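Local atomic coordinates of putative oxidoreductase (Bacteroides fragilis NCTC 9343, PDB entry 3FHL), a protein that belongs to the Gfo/Idh/MocA family and probably works as an oxidoreductase, with a Rossmann-fold domain of the kind that binds a nicotinamide dinucleotide. Residues 77-82 against 105-110; 96-101 against 326-331. One frame throughout, in Å; residues are numbered along the deposited sequence.

Interaction 1: 77-82 against 105-110; sequences THYEYA and GEELIA
Tyr-79 and Leu-108 face each other from two helical segments, 78-82 and 105-110, that run almost parallel, with their axes 12° apart and 10.6 Å from each other at closest approach. At that spacing the gap is filled by side chains, and Leu-108 does most of the filling from its helix. Its CD1 methyl reaches Ala-82, 3.8 Å from CB, and the same branch also lies against the tyrosine. Tyr-79 meets the leucine obliquely through one ring carbon, CD1, 3.9 Å from Leu-108 CG. The leucine thus touches two residues of the opposing helix, Tyr-79 and, three positions on, Ala-82.

The phenol end goes on past the leucine to Glu-107. Tyr-79 has CG anti to its backbone N (chi1 164°), which swings the ring out of its own helix and across the gap; Glu-107 stretches out in an extended chain to meet it. Tyr-79 OH donates to Glu-107 OE1 over 2.7 Å, on the syn side of the carboxylate but 31° out of its plane. The acceptor oxygen lies at the ring edge, and ring and carboxylate are turned steeply against each other. This polar bridge sits toward the solvent, above the buried Ala-82 and Leu-108.

The two helices belong to successive beta-alpha-beta crossovers of the Rossmann fold: helix 78-87 leads into strand 91-95, and helix 102-115 leads from it to strand 119-122. Beneath the contact, Ala-82 rests on Val-94 of the first strand and Leu-108 on Leu-119 of the second.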
loop_
_atom_site.group_PDB
_atom_site.type_symbol
_atom_site.label_atom_id
_atom_site.label_comp_id
_atom_site.label_asym_id
_atom_site.label_seq_id
_atom_site.Cartn_x
_atom_site.Cartn_y
_atom_site.Cartn_z
ATOM N N THR C 77 14.808 -2.007 33.119
ATOM C CA THR C 77 14.436 -2.733 34.328
ATOM C C THR C 77 13.485 -3.916 34.097
ATOM O O THR C 77 13.370 -4.773 34.968
ATOM C CB THR C 77 13.804 -1.798 35.398
ATOM O OG1 THR C 77 12.530 -1.330 34.940
ATOM C CG2 THR C 77 14.715 -0.603 35.703
ATOM N N HIS C 78 12.833 -3.978 32.933
ATOM C CA HIS C 78 11.640 -4.836 32.753
ATOM C C HIS C 78 11.833 -6.327 33.010
ATOM O O HIS C 78 11.003 -6.942 33.666
ATOM C CB HIS C 78 10.966 -4.599 31.400
ATOM C CG HIS C 78 10.174 -3.329 31.334
ATOM N ND1 HIS C 78 9.219 -3.096 30.368
ATOM C CD2 HIS C 78 10.191 -2.225 32.120
ATOM C CE1 HIS C 78 8.685 -1.902 30.559
ATOM N NE2 HIS C 78 9.261 -1.351 31.613
ATOM N N TYR C 79 12.929 -6.896 32.520
ATOM C CA TYR C 79 13.260 -8.287 32.819
ATOM C C TYR C 79 13.493 -8.498 34.320
ATOM O O TYR C 79 12.921 -9.419 34.908
ATOM C CB TYR C 79 14.486 -8.732 32.020
ATOM C CG TYR C 79 15.142 -10.005 32.505
ATOM C CD1 TYR C 79 14.533 -11.244 32.323
ATOM C CD2 TYR C 79 16.388 -9.967 33.143
ATOM C CE1 TYR C 79 15.144 -12.416 32.759
ATOM C CE2 TYR C 79 17.007 -11.133 33.586
ATOM C CZ TYR C 79 16.384 -12.349 33.385
ATOM O OH TYR C 79 16.998 -13.496 33.820
ATOM N N GLU C 80 14.320 -7.643 34.925
ATOM C CA GLU C 80 14.681 -7.768 36.341
ATOM C C GLU C 80 13.445 -7.594 37.219
ATOM O O GLU C 80 13.197 -8.397 38.118
ATOM C CB GLU C 80 15.752 -6.734 36.730
ATOM C CG GLU C 80 16.330 -6.907 38.151
ATOM C CD GLU C 80 17.087 -5.673 38.678
ATOM O OE1 GLU C 80 17.567 -4.837 37.873
ATOM O OE2 GLU C 80 17.203 -5.542 39.915
ATOM N N TYR C 81 12.669 -6.553 36.922
ATOM C CA TYR C 81 11.495 -6.178 37.703
ATOM C C TYR C 81 10.355 -7.196 37.607
ATOM O O TYR C 81 9.727 -7.529 38.626
ATOM C CB TYR C 81 11.032 -4.767 37.325
ATOM C CG TYR C 81 11.814 -3.655 38.003
ATOM C CD1 TYR C 81 13.124 -3.867 38.476
ATOM C CD2 TYR C 81 11.253 -2.386 38.166
ATOM C CE1 TYR C 81 13.846 -2.843 39.098
ATOM C CE2 TYR C 81 11.971 -1.346 38.786
ATOM C CZ TYR C 81 13.265 -1.587 39.245
ATOM O OH TYR C 81 13.977 -0.577 39.863
ATOM N N ALA C 82 10.103 -7.709 36.402
ATOM C CA ALA C 82 9.088 -8.757 36.209
ATOM C C ALA C 82 9.506 -10.063 36.870
ATOM O O ALA C 82 8.658 -10.787 37.381
ATOM C CB ALA C 82 8.790 -8.992 34.728
ATOM N N GLY C 105 12.855 -13.255 27.853
ATOM C CA GLY C 105 11.413 -13.381 27.737
ATOM C C GLY C 105 10.939 -14.811 27.879
ATOM O O GLY C 105 9.989 -15.083 28.621
ATOM N N GLU C 106 11.610 -15.731 27.193
ATOM C CA GLU C 106 11.294 -17.162 27.326
ATOM C C GLU C 106 11.504 -17.660 28.764
ATOM O O GLU C 106 10.728 -18.486 29.253
ATOM C CB GLU C 106 12.094 -18.007 26.329
ATOM C CG GLU C 106 11.671 -17.782 24.875
ATOM C CD GLU C 106 12.514 -18.539 23.855
ATOM O OE1 GLU C 106 13.721 -18.766 24.106
ATOM O OE2 GLU C 106 11.961 -18.892 22.789
ATOM N N GLU C 107 12.527 -17.126 29.433
ATOM C CA GLU C 107 12.806 -17.445 30.838
ATOM C C GLU C 107 11.675 -17.008 31.782
ATOM O O GLU C 107 11.257 -17.774 32.660
ATOM C CB GLU C 107 14.126 -16.810 31.277
ATOM C CG GLU C 107 14.593 -17.241 32.666
ATOM C CD GLU C 107 15.693 -16.356 33.220
ATOM O OE1 GLU C 107 16.383 -15.684 32.423
ATOM O OE2 GLU C 107 15.870 -16.332 34.458
ATOM N N LEU C 108 11.193 -15.780 31.599
ATOM C CA LEU C 108 10.095 -15.240 32.403
ATOM C C LEU C 108 8.800 -16.019 32.228
ATOM O O LEU C 108 8.096 -16.287 33.211
ATOM C CB LEU C 108 9.864 -13.766 32.079
ATOM C CG LEU C 108 10.932 -12.793 32.572
ATOM C CD1 LEU C 108 10.485 -11.366 32.302
ATOM C CD2 LEU C 108 11.216 -13.000 34.054
ATOM N N ILE C 109 8.498 -16.384 30.980
ATOM C CA ILE C 109 7.293 -17.143 30.633
ATOM C C ILE C 109 7.300 -18.516 31.323
ATOM O O ILE C 109 6.295 -18.924 31.906
ATOM C CB ILE C 109 7.117 -17.255 29.089
ATOM C CG1 ILE C 109 6.676 -15.895 28.506
ATOM C CG2 ILE C 109 6.118 -18.362 28.701
ATOM C CD1 ILE C 109 6.794 -15.781 26.986
ATOM N N ALA C 110 8.448 -19.193 31.281
ATOM C CA ALA C 110 8.623 -20.488 31.956
ATOM C C ALA C 110 8.539 -20.389 33.489
ATOM O O ALA C 110 7.953 -21.258 34.127
ATOM C CB ALA C 110 9.926 -21.130 31.528
#

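Interaction 2: 96-101 against 326-331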
loop_
_atom_site.group_PDB
_atom_site.type_symbol
_atom_site.label_atom_id
_atom_site.label_comp_id
_atom_site.label_asym_id
_atom_site.label_seq_id
_atom_site.Cartn_x
_atom_site.Cartn_y
_atom_site.Cartn_z
ATOM N N LYS C 96 5.586 -3.041 27.054
ATOM C CA LYS C 96 6.620 -3.077 26.020
ATOM C C LYS C 96 7.655 -1.988 26.294
ATOM O O LYS C 96 7.284 -0.859 26.630
ATOM C CB LYS C 96 6.008 -2.870 24.638
ATOM C CG LYS C 96 5.182 -4.050 24.147
ATOM C CD LYS C 96 4.120 -3.589 23.157
ATOM C CE LYS C 96 4.739 -2.913 21.938
ATOM N NZ LYS C 96 3.679 -2.374 21.025
ATOM N N PRO C 97 8.952 -2.318 26.154
ATOM C CA PRO C 97 9.503 -3.618 25.747
ATOM C C PRO C 97 9.491 -4.642 26.885
ATOM O O PRO C 97 9.946 -4.346 27.994
ATOM C CB PRO C 97 10.947 -3.286 25.332
ATOM C CG PRO C 97 11.094 -1.786 25.494
ATOM C CD PRO C 97 10.019 -1.344 26.417
ATOM N N PHE C 98 8.931 -5.816 26.593
ATOM C CA PHE C 98 8.823 -6.933 27.536
ATOM C C PHE C 98 10.180 -7.231 28.172
ATOM O O PHE C 98 10.337 -7.100 29.387
ATOM C CB PHE C 98 8.232 -8.151 26.799
ATOM C CG PHE C 98 8.159 -9.431 27.612
ATOM C CD1 PHE C 98 7.843 -9.429 28.971
ATOM C CD2 PHE C 98 8.358 -10.656 26.983
ATOM C CE1 PHE C 98 7.776 -10.619 29.685
ATOM C CE2 PHE C 98 8.278 -11.846 27.687
ATOM C CZ PHE C 98 7.992 -11.832 29.036
ATOM N N THR C 99 11.155 -7.619 27.353
ATOM C CA THR C 99 12.521 -7.839 27.824
ATOM C C THR C 99 13.505 -7.298 26.799
ATOM O O THR C 99 13.125 -7.000 25.660
ATOM C CB THR C 99 12.837 -9.327 28.020
ATOM O OG1 THR C 99 12.429 -10.057 26.856
ATOM C CG2 THR C 99 12.130 -9.889 29.241
ATOM N N SER C 100 14.771 -7.187 27.196
ATOM C CA SER C 100 15.813 -6.745 26.276
ATOM C C SER C 100 16.170 -7.833 25.262
ATOM O O SER C 100 16.541 -7.521 24.134
ATOM C CB SER C 100 17.052 -6.255 27.034
ATOM O OG SER C 100 17.710 -7.317 27.695
ATOM N N THR C 101 16.043 -9.101 25.661
ATOM C CA THR C 101 16.291 -10.236 24.752
ATOM C C THR C 101 15.163 -11.267 24.778
ATOM O O THR C 101 14.412 -11.351 25.748
ATOM C CB THR C 101 17.642 -10.983 25.045
ATOM O OG1 THR C 101 17.474 -11.904 26.132
ATOM C CG2 THR C 101 18.792 -10.012 25.353
ATOM N N THR C 326 -3.798 -11.624 26.437
ATOM C CA THR C 326 -2.532 -10.936 26.247
ATOM C C THR C 326 -1.340 -11.669 26.864
ATOM O O THR C 326 -0.508 -11.065 27.544
ATOM C CB THR C 326 -2.595 -9.515 26.840
ATOM O OG1 THR C 326 -3.020 -9.602 28.204
ATOM C CG2 THR C 326 -3.596 -8.622 26.045
ATOM N N HIS C 327 -1.245 -12.964 26.609
ATOM C CA HIS C 327 -0.074 -13.734 27.023
ATOM C C HIS C 327 1.217 -13.075 26.554
ATOM O O HIS C 327 1.281 -12.539 25.448
ATOM C CB HIS C 327 -0.114 -15.141 26.437
ATOM C CG HIS C 327 -1.110 -16.049 27.087
ATOM N ND1 HIS C 327 -2.316 -16.368 26.504
ATOM C CD2 HIS C 327 -1.066 -16.728 28.258
ATOM C CE1 HIS C 327 -2.979 -17.193 27.293
ATOM N NE2 HIS C 327 -2.242 -17.428 28.364
ATOM N N ALA C 328 2.243 -13.124 27.399
ATOM C CA ALA C 328 3.569 -12.615 27.049
ATOM C C ALA C 328 4.152 -13.249 25.785
ATOM O O ALA C 328 4.919 -12.594 25.066
ATOM C CB ALA C 328 4.525 -12.790 28.214
ATOM N N GLN C 329 3.773 -14.501 25.502
ATOM C CA GLN C 329 4.228 -15.200 24.287
ATOM C C GLN C 329 3.801 -14.438 23.018
ATOM O O GLN C 329 4.512 -14.462 22.017
ATOM C CB GLN C 329 3.705 -16.636 24.251
ATOM C CG GLN C 329 4.195 -17.493 23.088
ATOM C CD GLN C 329 5.685 -17.732 23.118
ATOM O OE1 GLN C 329 6.244 -18.105 24.153
ATOM N NE2 GLN C 329 6.346 -17.535 21.974
ATOM N N ASP C 330 2.659 -13.751 23.084
ATOM C CA ASP C 330 2.179 -12.927 21.966
ATOM C C ASP C 330 3.210 -11.891 21.507
ATOM O O ASP C 330 3.402 -11.730 20.310
ATOM C CB ASP C 330 0.845 -12.243 22.290
ATOM C CG ASP C 330 -0.334 -13.205 22.280
ATOM O OD1 ASP C 330 -0.171 -14.392 21.912
ATOM O OD2 ASP C 330 -1.445 -12.768 22.638
ATOM N N ILE C 331 3.882 -11.219 22.442
ATOM C CA ILE C 331 4.895 -10.228 22.065
ATOM C C ILE C 331 6.186 -10.876 21.547
ATOM O O ILE C 331 6.878 -10.282 20.734
ATOM C CB ILE C 331 5.160 -9.152 23.160
ATOM C CG1 ILE C 331 5.721 -7.857 22.558
ATOM C CG2 ILE C 331 6.123 -9.635 24.209
ATOM C CD1 ILE C 331 4.797 -7.148 21.572
#
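The Phe-98 ring, in the loop after strand 91-95 of the Rossmann fold, is packed from both sides of its plane: Thr-99 CG2 stands over the centre of one face, and the Ala-328 methyl approaches from the opposite side, off-centre. Ala-328 CB is 4.2 Å from the ring centroid and 29° off the normal, a CH-pi contact that leans toward the far end of the ring, where CZ is 3.7 Å away. Ile-331 comes in obliquely on the same side as the alanine, but at the root of the ring.

Segment 96-101 opens with the Lys-Pro of the family's Glu-Lys-Pro motif, including a cis peptide bond before Pro-97. In relatives this motif borders the nicotinamide site. Opposite it, 326-331 leads into helix 328-347 of the C-terminal part of the chain, so the contact ties two regions far apart in sequence. Leu-119 and Val-121 of strand 119-122 touch both Phe-98 and Ala-328 and close the apolar cluster.

Ile-331 splits its two branches between neighbours. The long branch, CG1 opposite the backbone N (chi1 -156°), points to Lys-96 and leaves CG2 for Phe-98, 3.7 Å from its CB. Ile-331 and Phe-98 pass alongside one another, pointing opposite ways. Lys-96 lends its aliphatic CG and CD here, while its NZ is hydrogen-bonded to Ser-181. The last touch is methyl against methylene: Ile-331 CD1 lies 4.0 Å from Lys-96 CD.

Interactions 1 and 2 have centres about 9 Å apart and interlock along the chain, since loop 96-101 runs between the two helices of interaction 1. His-78 reaches that loop through ND1, probably hydrogen-bonded to Pro-97 O at 2.8 Å, which links the helix before strand 91-95 to the loop after it. On the other helix, Gly-105 CA comes within 3.5 Å of Phe-98 CE2, and Leu-108 touches both Phe-98 and Thr-99. Side-chain contacts thus run from Ala-82 through Leu-108 and Phe-98 to Ala-328. By analogy with relatives, Lys-96 should lie near the nicotinamide pocket.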